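Local coordinates for A-type flavoprotein (Giardia intestinalis, PDB 2Q9U) that scavenges dioxygen, probably by passing electrons from bound flavin mononucleotide to a diiron site where the oxygen is reduced, at residues D132-K137 with L143-V148; V259-D264 with A276-A281; C50-D55 with L136-R141. All coordinates share one frame; numbering follows the deposited sequence.

Contact 1 of 3, residues D132-K137 with L143-V148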
ATOM      1  N   ASP A 132      27.044 -10.854  35.408  1.00 19.57           N
ATOM      2  CA  ASP A 132      28.118 -11.303  34.544  1.00 20.51           C
ATOM      3  C   ASP A 132      29.133 -12.203  35.254  1.00 20.77           C
ATOM      4  O   ASP A 132      30.080 -12.687  34.639  1.00 20.23           O
ATOM      5  CB  ASP A 132      28.782 -10.130  33.798  1.00 21.55           C
ATOM      6  CG  ASP A 132      29.681  -9.270  34.691  1.00 24.55           C
ATOM      7  OD1 ASP A 132      29.681  -9.428  35.933  1.00 25.85           O
ATOM      8  OD2 ASP A 132      30.411  -8.430  34.119  1.00 30.22           O
ATOM      9  N   LYS A 133      28.899 -12.461  36.540  1.00 21.76           N
ATOM     10  CA  LYS A 133      29.742 -13.406  37.291  1.00 22.88           C
ATOM     11  C   LYS A 133      29.025 -14.690  37.713  1.00 22.39           C
ATOM     12  O   LYS A 133      29.641 -15.590  38.268  1.00 23.66           O
ATOM     13  CB  LYS A 133      30.386 -12.695  38.499  1.00 23.94           C
ATOM     14  CG  LYS A 133      31.648 -11.915  38.112  1.00 26.76           C
ATOM     15  CD  LYS A 133      31.729 -10.591  38.844  1.00 33.41           C
ATOM     16  CE  LYS A 133      33.160 -10.054  38.842  1.00 36.20           C
ATOM     17  NZ  LYS A 133      33.841 -10.273  40.174  1.00 38.93           N
ATOM     18  N   TYR A 134      27.730 -14.774  37.445  1.00 21.55           N
ATOM     19  CA  TYR A 134      26.906 -15.926  37.824  1.00 20.44           C
ATOM     20  C   TYR A 134      27.040 -17.119  36.864  1.00 20.40           C
ATOM     21  O   TYR A 134      26.965 -16.947  35.640  1.00 19.70           O
ATOM     22  CB  TYR A 134      25.433 -15.492  37.894  1.00 20.57           C
ATOM     23  CG  TYR A 134      24.597 -16.390  38.756  1.00 20.87           C
ATOM     24  CD1 TYR A 134      24.133 -17.631  38.277  1.00 17.57           C
ATOM     25  CD2 TYR A 134      24.288 -16.024  40.063  1.00 21.33           C
ATOM     26  CE1 TYR A 134      23.375 -18.475  39.079  1.00 20.49           C
ATOM     27  CE2 TYR A 134      23.536 -16.865  40.879  1.00 21.37           C
ATOM     28  CZ  TYR A 134      23.093 -18.085  40.387  1.00 22.09           C
ATOM     29  OH  TYR A 134      22.332 -18.894  41.193  1.00 22.63           O
ATOM     30  N   THR A 135      27.230 -18.321  37.419  1.00 19.22           N
ATOM     31  CA  THR A 135      27.154 -19.566  36.655  1.00 18.61           C
ATOM     32  C   THR A 135      25.926 -20.346  37.064  1.00 19.06           C
ATOM     33  O   THR A 135      25.833 -20.791  38.206  1.00 19.35           O
ATOM     34  CB  THR A 135      28.418 -20.471  36.871  1.00 18.50           C
ATOM     35  OG1 THR A 135      29.606 -19.714  36.605  1.00 17.86           O
ATOM     36  CG2 THR A 135      28.380 -21.671  35.947  1.00 18.78           C
ATOM     37  N   LEU A 136      24.975 -20.512  36.142  1.00 17.86           N
ATOM     38  CA  LEU A 136      23.802 -21.325  36.397  1.00 17.39           C
ATOM     39  C   LEU A 136      24.001 -22.757  35.940  1.00 17.49           C
ATOM     40  O   LEU A 136      24.156 -23.024  34.744  1.00 17.25           O
ATOM     41  CB  LEU A 136      22.568 -20.740  35.711  1.00 17.63           C
ATOM     42  CG  LEU A 136      21.288 -21.572  35.908  1.00 18.00           C
ATOM     43  CD1 LEU A 136      20.924 -21.702  37.387  1.00 17.75           C
ATOM     44  CD2 LEU A 136      20.111 -20.979  35.123  1.00 17.61           C
ATOM     45  N   LYS A 137      23.970 -23.691  36.891  1.00 17.52           N
ATOM     46  CA  LYS A 137      24.105 -25.094  36.546  1.00 18.44           C
ATOM     47  C   LYS A 137      22.760 -25.691  36.123  1.00 17.73           C
ATOM     48  O   LYS A 137      21.768 -25.597  36.853  1.00 18.09           O
ATOM     49  CB  LYS A 137      24.738 -25.883  37.720  1.00 19.51           C
ATOM     50  CG  LYS A 137      25.097 -27.304  37.307  1.00 23.67           C
ATOM     51  CD  LYS A 137      26.084 -27.934  38.290  1.00 29.78           C
ATOM     52  CE  LYS A 137      27.161 -28.722  37.528  1.00 34.38           C
ATOM     53  NZ  LYS A 137      28.282 -27.844  37.021  1.00 36.04           N
ATOM     54  N   LEU A 143      25.304 -22.272  32.292  1.00 16.00           N
ATOM     55  CA  LEU A 143      24.996 -21.054  31.538  1.00 15.87           C
ATOM     56  C   LEU A 143      25.592 -19.832  32.207  1.00 15.47           C
ATOM     57  O   LEU A 143      25.518 -19.687  33.448  1.00 14.93           O
ATOM     58  CB  LEU A 143      23.481 -20.870  31.423  1.00 15.48           C
ATOM     59  CG  LEU A 143      22.678 -21.959  30.706  1.00 16.59           C
ATOM     60  CD1 LEU A 143      21.210 -21.602  30.753  1.00 16.73           C
ATOM     61  CD2 LEU A 143      23.165 -22.124  29.266  1.00 16.78           C
ATOM     62  N   LYS A 144      26.199 -18.970  31.378  1.00 15.27           N
ATOM     63  CA  LYS A 144      26.737 -17.668  31.774  1.00 15.14           C
ATOM     64  C   LYS A 144      25.922 -16.566  31.087  1.00 15.13           C
ATOM     65  O   LYS A 144      25.245 -16.816  30.073  1.00 15.38           O
ATOM     66  CB  LYS A 144      28.208 -17.533  31.360  1.00 15.33           C
ATOM     67  CG  LYS A 144      29.085 -18.709  31.800  1.00 18.36           C
ATOM     68  CD  LYS A 144      29.404 -18.650  33.290  1.00 21.38           C
ATOM     69  CE  LYS A 144      30.523 -17.654  33.584  1.00 21.74           C
ATOM     70  NZ  LYS A 144      29.912 -16.419  34.076  1.00 26.25           N
ATOM     71  N   PHE A 145      26.041 -15.349  31.604  1.00 14.30           N
ATOM     72  CA  PHE A 145      25.201 -14.243  31.183  1.00 14.74           C
ATOM     73  C   PHE A 145      26.080 -13.063  30.888  1.00 15.10           C
ATOM     74  O   PHE A 145      26.946 -12.714  31.673  1.00 15.86           O
ATOM     75  CB  PHE A 145      24.159 -13.966  32.279  1.00 14.26           C
ATOM     76  CG  PHE A 145      23.396 -15.203  32.648  1.00 14.74           C
ATOM     77  CD1 PHE A 145      22.347 -15.636  31.844  1.00 15.01           C
ATOM     78  CD2 PHE A 145      23.819 -16.022  33.712  1.00 15.97           C
ATOM     79  CE1 PHE A 145      21.662 -16.816  32.140  1.00 15.49           C
ATOM     80  CE2 PHE A 145      23.155 -17.203  34.007  1.00 15.45           C
ATOM     81  CZ  PHE A 145      22.077 -17.607  33.228  1.00 16.76           C
ATOM     82  N   ILE A 146      25.894 -12.485  29.713  1.00 14.56           N
ATOM     83  CA  ILE A 146      26.711 -11.368  29.272  1.00 14.10           C
ATOM     84  C   ILE A 146      25.789 -10.152  29.039  1.00 13.81           C
ATOM     85  O   ILE A 146      25.113 -10.059  27.986  1.00 13.34           O
ATOM     86  CB  ILE A 146      27.468 -11.699  27.963  1.00 14.44           C
ATOM     87  CG1 ILE A 146      28.362 -12.947  28.118  1.00 13.73           C
ATOM     88  CG2 ILE A 146      28.266 -10.484  27.532  1.00 14.85           C
ATOM     89  CD1 ILE A 146      28.865 -13.546  26.759  1.00 14.26           C
ATOM     90  N   PRO A 147      25.732  -9.232  30.017  1.00 14.39           N
ATOM     91  CA  PRO A 147      24.941  -8.030  29.801  1.00 15.12           C
ATOM     92  C   PRO A 147      25.524  -7.256  28.620  1.00 15.11           C
ATOM     93  O   PRO A 147      26.758  -7.138  28.474  1.00 15.57           O
ATOM     94  CB  PRO A 147      25.103  -7.262  31.118  1.00 15.58           C
ATOM     95  CG  PRO A 147      25.386  -8.364  32.145  1.00 15.19           C
ATOM     96  CD  PRO A 147      26.351  -9.231  31.362  1.00 14.15           C
ATOM     97  N   VAL A 148      24.651  -6.807  27.735  1.00 15.18           N
ATOM     98  CA  VAL A 148      25.082  -5.931  26.638  1.00 14.79           C
ATOM     99  C   VAL A 148      24.184  -4.671  26.692  1.00 14.59           C
ATOM    100  O   VAL A 148      23.377  -4.451  25.809  1.00 14.73           O
ATOM    101  CB  VAL A 148      25.048  -6.664  25.251  1.00 15.40           C
ATOM    102  CG1 VAL A 148      26.167  -7.787  25.136  1.00 15.37           C
ATOM    103  CG2 VAL A 148      23.676  -7.271  24.980  1.00 14.47           C
TER
HETATM  104  O   HOH W   1      29.707 -13.222  31.891  1.00 28.95           O
HETATM  105  O   HOH W   2      32.470 -14.740  34.533  1.00 39.45           O
HETATM  106  O   HOH W   3      27.398 -14.891  34.141  1.00 16.98           O
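L136 and L143 form an antiparallel hydrogen-bonded pair: L136 N reaches L143 O at 2.9 Å (163° at the hydrogen), and L143 N returns the bond to L136 O at 2.8 Å. Before this pair the chain swings outward at K133 and Y134, and K144 curls over the displaced backbone. Its CG stands anti to the carbonyl carbon (chi1 -51°), and bends at the next three torsions turn the chain toward 132-135. CB and CG merely carry it out from the strand. CD is the first atom to touch, resting 3.5 Å from T135 OG1 where the two side chains cross obliquely; CE continues past the same hydroxyl. NZ ends close to the carbonyls of Y134 and D132, with a weak hydrogen bond to Y134 O (3.4 Å) and firmer ones to two waters. One of these waters takes a bond from F145 N as well and lies 2.6 Å from Y134 O; the other also binds D132 O. A third water donates to both D132 O and F145 O, so waters bridge the two backbones where no direct backbone hydrogen bond forms between them. D132 CA approaches F145 O in a CA-H...O contact of 3.4 Å, and D132 CB leans on P147 CD. On the buried side the F145 ring turns its edge to L136, whose CB lies in the ring plane, 4.0 Å from CE2. V82 and Y80 of strand 80-82 pack against F145 and L136, respectively, and T159 of the adjoining strand meets L143 and F145. The pairing is that of a beta hairpin, strands 136-137 and 142-147, whose first strand lies at one edge of a six-stranded mixed sheet in the metallo-beta-lactamase-like domain, away from the diiron pocket.

Contact 2 of 3, residues V259-D264 with A276-A281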
ATOM      1  N   VAL A 259      27.679   5.578  -3.390  1.00  9.93           N
ATOM      2  CA  VAL A 259      26.960   6.812  -3.163  1.00  9.89           C
ATOM      3  C   VAL A 259      25.456   6.503  -3.204  1.00  9.58           C
ATOM      4  O   VAL A 259      24.995   5.824  -4.123  1.00  9.82           O
ATOM      5  CB  VAL A 259      27.304   7.854  -4.244  1.00  8.91           C
ATOM      6  CG1 VAL A 259      26.493   9.174  -4.005  1.00 10.14           C
ATOM      7  CG2 VAL A 259      28.801   8.147  -4.222  1.00  9.50           C
ATOM      8  N   THR A 260      24.727   6.950  -2.185  1.00  9.76           N
ATOM      9  CA  THR A 260      23.237   6.870  -2.195  1.00 10.41           C
ATOM     10  C   THR A 260      22.600   8.262  -2.237  1.00 10.51           C
ATOM     11  O   THR A 260      22.985   9.130  -1.441  1.00  9.11           O
ATOM     12  CB  THR A 260      22.701   6.108  -0.970  1.00 10.52           C
ATOM     13  OG1 THR A 260      23.240   4.782  -0.978  1.00 10.63           O
ATOM     14  CG2 THR A 260      21.121   6.028  -0.979  1.00  9.96           C
ATOM     15  N   VAL A 261      21.621   8.462  -3.141  1.00 10.57           N
ATOM     16  CA  VAL A 261      20.858   9.709  -3.186  1.00 10.98           C
ATOM     17  C   VAL A 261      19.439   9.424  -2.661  1.00 10.35           C
ATOM     18  O   VAL A 261      18.802   8.466  -3.093  1.00 10.91           O
ATOM     19  CB  VAL A 261      20.787  10.311  -4.600  1.00 11.56           C
ATOM     20  CG1 VAL A 261      20.005  11.635  -4.567  1.00 13.02           C
ATOM     21  CG2 VAL A 261      22.205  10.557  -5.118  1.00 13.95           C
ATOM     22  N   VAL A 262      19.002  10.190  -1.674  1.00  9.62           N
ATOM     23  CA  VAL A 262      17.681  10.010  -1.080  1.00 10.14           C
ATOM     24  C   VAL A 262      16.882  11.279  -1.390  1.00 11.05           C
ATOM     25  O   VAL A 262      17.350  12.394  -1.124  1.00 10.61           O
ATOM     26  CB  VAL A 262      17.763   9.808   0.458  1.00 10.95           C
ATOM     27  CG1 VAL A 262      16.353   9.667   1.082  1.00 10.88           C
ATOM     28  CG2 VAL A 262      18.622   8.559   0.792  1.00 10.96           C
ATOM     29  N   LEU A 263      15.706  11.128  -1.987  1.00 11.35           N
ATOM     30  CA  LEU A 263      14.970  12.330  -2.360  1.00 11.06           C
ATOM     31  C   LEU A 263      13.482  12.112  -2.431  1.00 11.98           C
ATOM     32  O   LEU A 263      12.985  10.985  -2.330  1.00 11.44           O
ATOM     33  CB  LEU A 263      15.452  12.898  -3.722  1.00 10.33           C
ATOM     34  CG  LEU A 263      15.003  12.181  -5.006  1.00 12.76           C
ATOM     35  CD1 LEU A 263      15.024  13.110  -6.221  1.00 16.88           C
ATOM     36  CD2 LEU A 263      15.801  10.912  -5.258  1.00 13.93           C
ATOM     37  N   ASP A 264      12.775  13.210  -2.643  1.00 11.83           N
ATOM     38  CA  ASP A 264      11.415  13.106  -3.122  1.00 14.59           C
ATOM     39  C   ASP A 264      11.260  14.231  -4.157  1.00 15.28           C
ATOM     40  O   ASP A 264      12.074  15.146  -4.218  1.00 16.43           O
ATOM     41  CB  ASP A 264      10.418  13.250  -1.962  1.00 14.59           C
ATOM     42  CG  ASP A 264       9.055  12.617  -2.260  1.00 17.26           C
ATOM     43  OD1 ASP A 264       8.745  12.367  -3.457  1.00 19.16           O
ATOM     44  OD2 ASP A 264       8.285  12.399  -1.295  1.00 17.73           O
ATOM     45  N   ALA A 276      21.450  12.729 -13.132  1.00 13.14           N
ATOM     46  CA  ALA A 276      22.714  13.266 -13.664  1.00 13.72           C
ATOM     47  C   ALA A 276      23.826  13.193 -12.605  1.00 13.39           C
ATOM     48  O   ALA A 276      24.965  12.812 -12.904  1.00 13.89           O
ATOM     49  CB  ALA A 276      22.532  14.738 -14.152  1.00 12.30           C
ATOM     50  N   LEU A 277      23.488  13.578 -11.382  1.00 13.95           N
ATOM     51  CA  LEU A 277      24.425  13.472 -10.261  1.00 13.53           C
ATOM     52  C   LEU A 277      24.891  12.023 -10.087  1.00 13.46           C
ATOM     53  O   LEU A 277      26.071  11.752  -9.861  1.00 12.31           O
ATOM     54  CB  LEU A 277      23.792  13.991  -8.972  1.00 13.84           C
ATOM     55  CG  LEU A 277      24.747  14.064  -7.778  1.00 14.97           C
ATOM     56  CD1 LEU A 277      24.730  15.440  -7.160  1.00 17.80           C
ATOM     57  CD2 LEU A 277      24.385  13.053  -6.737  1.00 17.85           C
ATOM     58  N   LEU A 278      23.939  11.097 -10.156  1.00 13.16           N
ATOM     59  CA  LEU A 278      24.224   9.668  -9.980  1.00 14.41           C
ATOM     60  C   LEU A 278      25.203   9.136 -11.036  1.00 14.57           C
ATOM     61  O   LEU A 278      26.155   8.386 -10.713  1.00 14.42           O
ATOM     62  CB  LEU A 278      22.906   8.910 -10.082  1.00 14.35           C
ATOM     63  CG  LEU A 278      22.743   7.619  -9.327  1.00 17.47           C
ATOM     64  CD1 LEU A 278      22.573   7.933  -7.836  1.00 15.26           C
ATOM     65  CD2 LEU A 278      21.542   6.816  -9.909  1.00 16.12           C
ATOM     66  N   ASP A 279      24.998   9.530 -12.293  1.00 14.32           N
ATOM     67  CA  ASP A 279      25.961   9.171 -13.336  1.00 15.35           C
ATOM     68  C   ASP A 279      27.352   9.719 -13.064  1.00 14.64           C
ATOM     69  O   ASP A 279      28.317   9.024 -13.316  1.00 15.54           O
ATOM     70  CB  ASP A 279      25.491   9.535 -14.749  1.00 15.41           C
ATOM     71  CG  ASP A 279      24.899   8.338 -15.486  1.00 20.23           C
ATOM     72  OD1 ASP A 279      24.153   7.544 -14.844  1.00 21.33           O
ATOM     73  OD2 ASP A 279      25.196   8.177 -16.698  1.00 17.40           O
ATOM     74  N   GLY A 280      27.442  10.944 -12.554  1.00 14.35           N
ATOM     75  CA  GLY A 280      28.726  11.533 -12.177  1.00 14.43           C
ATOM     76  C   GLY A 280      29.382  10.641 -11.135  1.00 13.62           C
ATOM     77  O   GLY A 280      30.542  10.261 -11.263  1.00 13.53           O
ATOM     78  N   ALA A 281      28.619  10.260 -10.117  1.00 13.78           N
ATOM     79  CA  ALA A 281      29.171   9.416  -9.064  1.00 13.65           C
ATOM     80  C   ALA A 281      29.614   8.048  -9.605  1.00 14.00           C
ATOM     81  O   ALA A 281      30.663   7.518  -9.195  1.00 14.06           O
ATOM     82  CB  ALA A 281      28.174   9.275  -7.889  1.00 14.48           C
TER
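V261 and V259, alternate residues of one strand, supply the strand side of this wholly apolar contact, and L278 is the most covered residue on the helix. V261 does its touching with one methyl. CG2, anti to the carbonyl carbon with CG1 anti to the backbone N (chi1 -178°), touches two leucine ends, 3.7 Å from L277 CD2 and 3.8 Å from L278 CD1. Both leucines cross V261 at a slant. The CB of L278 leaves the helix to one side, and it is the CD1 branch that comes over to the valine. Two residues back along the strand, V259 presents its own CG2 to A281 CB at 3.9 Å. Strand 259-263 and helix 276-281 run antiparallel, at 172°, with their axes 9.5 Å apart. They are the first two elements of a beta-alpha-beta crossover in the flavodoxin-like domain. Strand 287-292 completes the unit, its T288 touching L278 and A281, while helix 386-409 covers V259 through L399 and A403. The second subunit also reaches the helix: its R68 forms a salt bridge with D279 and its W25 packs on L278.

Contact 3 of 3, residues C50-D55 with L136-R141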
ATOM      1  N   CYS A  50      17.995 -29.910  34.395  1.00 17.46           N
ATOM      2  CA  CYS A  50      17.061 -28.817  34.677  1.00 16.89           C
ATOM      3  C   CYS A  50      16.574 -28.288  33.328  1.00 15.73           C
ATOM      4  O   CYS A  50      17.276 -27.478  32.710  1.00 15.95           O
ATOM      5  CB  CYS A  50      17.800 -27.690  35.389  1.00 15.90           C
ATOM      6  SG  CYS A  50      18.512 -28.132  36.991  1.00 20.00           S
ATOM      7  N   PRO A  51      15.418 -28.780  32.843  1.00 15.56           N
ATOM      8  CA  PRO A  51      14.984 -28.421  31.491  1.00 14.73           C
ATOM      9  C   PRO A  51      14.791 -26.905  31.383  1.00 14.61           C
ATOM     10  O   PRO A  51      14.154 -26.296  32.262  1.00 13.51           O
ATOM     11  CB  PRO A  51      13.651 -29.178  31.338  1.00 14.40           C
ATOM     12  CG  PRO A  51      13.783 -30.370  32.290  1.00 14.66           C
ATOM     13  CD  PRO A  51      14.463 -29.701  33.491  1.00 15.29           C
ATOM     14  N   THR A  52      15.362 -26.306  30.328  1.00 13.69           N
ATOM     15  CA  THR A  52      15.511 -24.855  30.280  1.00 13.27           C
ATOM     16  C   THR A  52      15.008 -24.294  28.956  1.00 13.09           C
ATOM     17  O   THR A  52      15.294 -24.858  27.902  1.00 12.29           O
ATOM     18  CB  THR A  52      16.973 -24.466  30.515  1.00 13.55           C
ATOM     19  OG1 THR A  52      17.334 -24.812  31.866  1.00 12.99           O
ATOM     20  CG2 THR A  52      17.219 -22.974  30.300  1.00 12.95           C
ATOM     21  N   VAL A  53      14.257 -23.199  29.045  1.00 12.21           N
ATOM     22  CA  VAL A  53      13.788 -22.439  27.874  1.00 12.28           C
ATOM     23  C   VAL A  53      14.519 -21.109  27.830  1.00 12.16           C
ATOM     24  O   VAL A  53      14.644 -20.421  28.847  1.00 12.55           O
ATOM     25  CB  VAL A  53      12.267 -22.198  27.899  1.00 12.29           C
ATOM     26  CG1 VAL A  53      11.802 -21.349  26.676  1.00 10.41           C
ATOM     27  CG2 VAL A  53      11.526 -23.534  27.924  1.00 12.58           C
ATOM     28  N   ILE A  54      14.999 -20.768  26.639  1.00 11.65           N
ATOM     29  CA  ILE A  54      15.628 -19.469  26.389  1.00 11.19           C
ATOM     30  C   ILE A  54      14.654 -18.612  25.591  1.00 11.03           C
ATOM     31  O   ILE A  54      14.259 -18.968  24.481  1.00 10.20           O
ATOM     32  CB  ILE A  54      16.935 -19.614  25.577  1.00 10.99           C
ATOM     33  CG1 ILE A  54      17.845 -20.717  26.173  1.00 10.90           C
ATOM     34  CG2 ILE A  54      17.647 -18.223  25.418  1.00 10.47           C
ATOM     35  CD1 ILE A  54      18.434 -20.356  27.548  1.00 13.23           C
ATOM     36  N   ASP A  55      14.271 -17.494  26.189  1.00 10.38           N
ATOM     37  CA  ASP A  55      13.373 -16.500  25.602  1.00 11.82           C
ATOM     38  C   ASP A  55      11.918 -16.933  25.371  1.00 11.37           C
ATOM     39  O   ASP A  55      11.589 -18.107  25.429  1.00 12.32           O
ATOM     40  CB  ASP A  55      14.022 -15.837  24.354  1.00 11.54           C
ATOM     41  CG  ASP A  55      15.264 -15.005  24.732  1.00 14.46           C
ATOM     42  OD1 ASP A  55      15.242 -14.367  25.831  1.00 12.61           O
ATOM     43  OD2 ASP A  55      16.250 -15.013  23.956  1.00 16.05           O
ATOM     44  N   LEU A 136      24.975 -20.512  36.142  1.00 17.86           N
ATOM     45  CA  LEU A 136      23.802 -21.325  36.397  1.00 17.39           C
ATOM     46  C   LEU A 136      24.001 -22.757  35.940  1.00 17.49           C
ATOM     47  O   LEU A 136      24.156 -23.024  34.744  1.00 17.25           O
ATOM     48  CB  LEU A 136      22.568 -20.740  35.711  1.00 17.63           C
ATOM     49  CG  LEU A 136      21.288 -21.572  35.908  1.00 18.00           C
ATOM     50  CD1 LEU A 136      20.924 -21.702  37.387  1.00 17.75           C
ATOM     51  CD2 LEU A 136      20.111 -20.979  35.123  1.00 17.61           C
ATOM     52  N   LYS A 137      23.970 -23.691  36.891  1.00 17.52           N
ATOM     53  CA  LYS A 137      24.105 -25.094  36.546  1.00 18.44           C
ATOM     54  C   LYS A 137      22.760 -25.691  36.123  1.00 17.73           C
ATOM     55  O   LYS A 137      21.768 -25.597  36.853  1.00 18.09           O
ATOM     56  CB  LYS A 137      24.738 -25.883  37.720  1.00 19.51           C
ATOM     57  CG  LYS A 137      25.097 -27.304  37.307  1.00 23.67           C
ATOM     58  CD  LYS A 137      26.084 -27.934  38.290  1.00 29.78           C
ATOM     59  CE  LYS A 137      27.161 -28.722  37.528  1.00 34.38           C
ATOM     60  NZ  LYS A 137      28.282 -27.844  37.021  1.00 36.04           N
ATOM     61  N   ILE A 138      22.709 -26.312  34.941  1.00 16.66           N
ATOM     62  CA  ILE A 138      21.443 -26.885  34.467  1.00 16.24           C
ATOM     63  C   ILE A 138      21.540 -28.384  34.252  1.00 16.33           C
ATOM     64  O   ILE A 138      20.597 -29.003  33.778  1.00 15.97           O
ATOM     65  CB  ILE A 138      20.835 -26.148  33.216  1.00 16.05           C
ATOM     66  CG1 ILE A 138      21.741 -26.329  31.993  1.00 15.85           C
ATOM     67  CG2 ILE A 138      20.537 -24.670  33.541  1.00 15.07           C
ATOM     68  CD1 ILE A 138      21.117 -25.897  30.617  1.00 16.07           C
ATOM     69  N   GLY A 139      22.684 -28.955  34.641  1.00 17.16           N
ATOM     70  CA  GLY A 139      22.930 -30.405  34.580  1.00 17.35           C
ATOM     71  C   GLY A 139      24.309 -30.680  34.034  1.00 18.11           C
ATOM     72  O   GLY A 139      25.310 -30.319  34.651  1.00 17.96           O
ATOM     73  N   LYS A 140      24.361 -31.317  32.864  1.00 18.93           N
ATOM     74  CA  LYS A 140      25.601 -31.458  32.103  1.00 19.63           C
ATOM     75  C   LYS A 140      26.128 -30.090  31.678  1.00 19.20           C
ATOM     76  O   LYS A 140      27.343 -29.888  31.577  1.00 19.25           O
ATOM     77  CB  LYS A 140      25.385 -32.361  30.874  1.00 20.64           C
ATOM     78  CG  LYS A 140      24.893 -33.734  31.255  1.00 26.84           C
ATOM     79  CD  LYS A 140      25.569 -34.836  30.443  1.00 32.36           C
ATOM     80  CE  LYS A 140      25.931 -36.018  31.354  1.00 35.18           C
ATOM     81  NZ  LYS A 140      26.944 -35.618  32.397  1.00 36.95           N
ATOM     82  N   ARG A 141      25.215 -29.149  31.452  1.00 17.87           N
ATOM     83  CA  ARG A 141      25.587 -27.823  30.963  1.00 17.15           C
ATOM     84  C   ARG A 141      25.573 -26.784  32.084  1.00 16.93           C
ATOM     85  O   ARG A 141      24.927 -26.962  33.118  1.00 17.00           O
ATOM     86  CB  ARG A 141      24.667 -27.378  29.801  1.00 17.57           C
ATOM     87  CG  ARG A 141      24.711 -28.298  28.574  1.00 15.13           C
ATOM     88  CD  ARG A 141      23.676 -27.869  27.522  1.00 15.37           C
ATOM     89  NE  ARG A 141      23.489 -28.828  26.424  1.00 15.21           N
ATOM     90  CZ  ARG A 141      22.737 -29.928  26.511  1.00 17.14           C
ATOM     91  NH1 ARG A 141      22.169 -30.270  27.665  1.00 15.74           N
ATOM     92  NH2 ARG A 141      22.584 -30.723  25.448  1.00 18.59           N
TER
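C50 N donates to I138 O in a bond of 2.8 Å that is fairly straight at the hydrogen (161°), although the donor stands above the carbonyl plane, 36° out of it. This is the one hydrogen bond between the two segments. C50 CB follows it in, lying 3.5 Å from I138 O, and C50 SG lies 4.1 Å from K137 O. C50 O in turn accepts the hydroxyl of T52, at 2.8 Å from OG1; with chi1 at -66° that oxygen is carried back toward C50 and also out to I138. The T52 and I138 side chains cross at about a right angle. I138 CG2, set beside its own backbone N and anti to the carbonyl carbon, closes to 3.6 Å of T52 OG1. Strand 52-54 belongs to the seven-stranded sheet of the metallo-beta-lactamase-like domain, and strand 136-137 edges the six-stranded one, so C50 and I138 join the turn after the edge strand of one sheet to the residues leading into a central strand of the other. C50 and T52 both pack on Y80 of the neighbouring strand, and I46 of strand 39-46 covers I138. The hairpin turn is itself pinned: I138 N binds R141 O at 2.9 Å, and G139 adopts backbone angles that would jam a side chain against the preceding carbonyl. R141 is fastened by salt bridges to D48 and D164, while the second carboxylate oxygen of D48 accepts K140 N.

Overall arrangement
Contacts 1 and 3 lie together in the metallo-beta-lactamase-like domain, their centres about 12 Å apart. They share L136 and K137 of strand 136-137, and L143 CD1 of contact 1 packs on I138 and T52 of contact 3. One pairs the hairpin within the six-stranded sheet; the other ties its turn to the seven-stranded sheet, across 80 intervening residues that include helices and strands. Contact 2 follows both in sequence, in the flavodoxin-like domain on the opposite side of the chain's centre, with its own centre about 48 Å from that of contact 1 and about 53 Å from that of contact 3. The separation reflects the two-domain build, one domain holding the diiron site and the other the flavin.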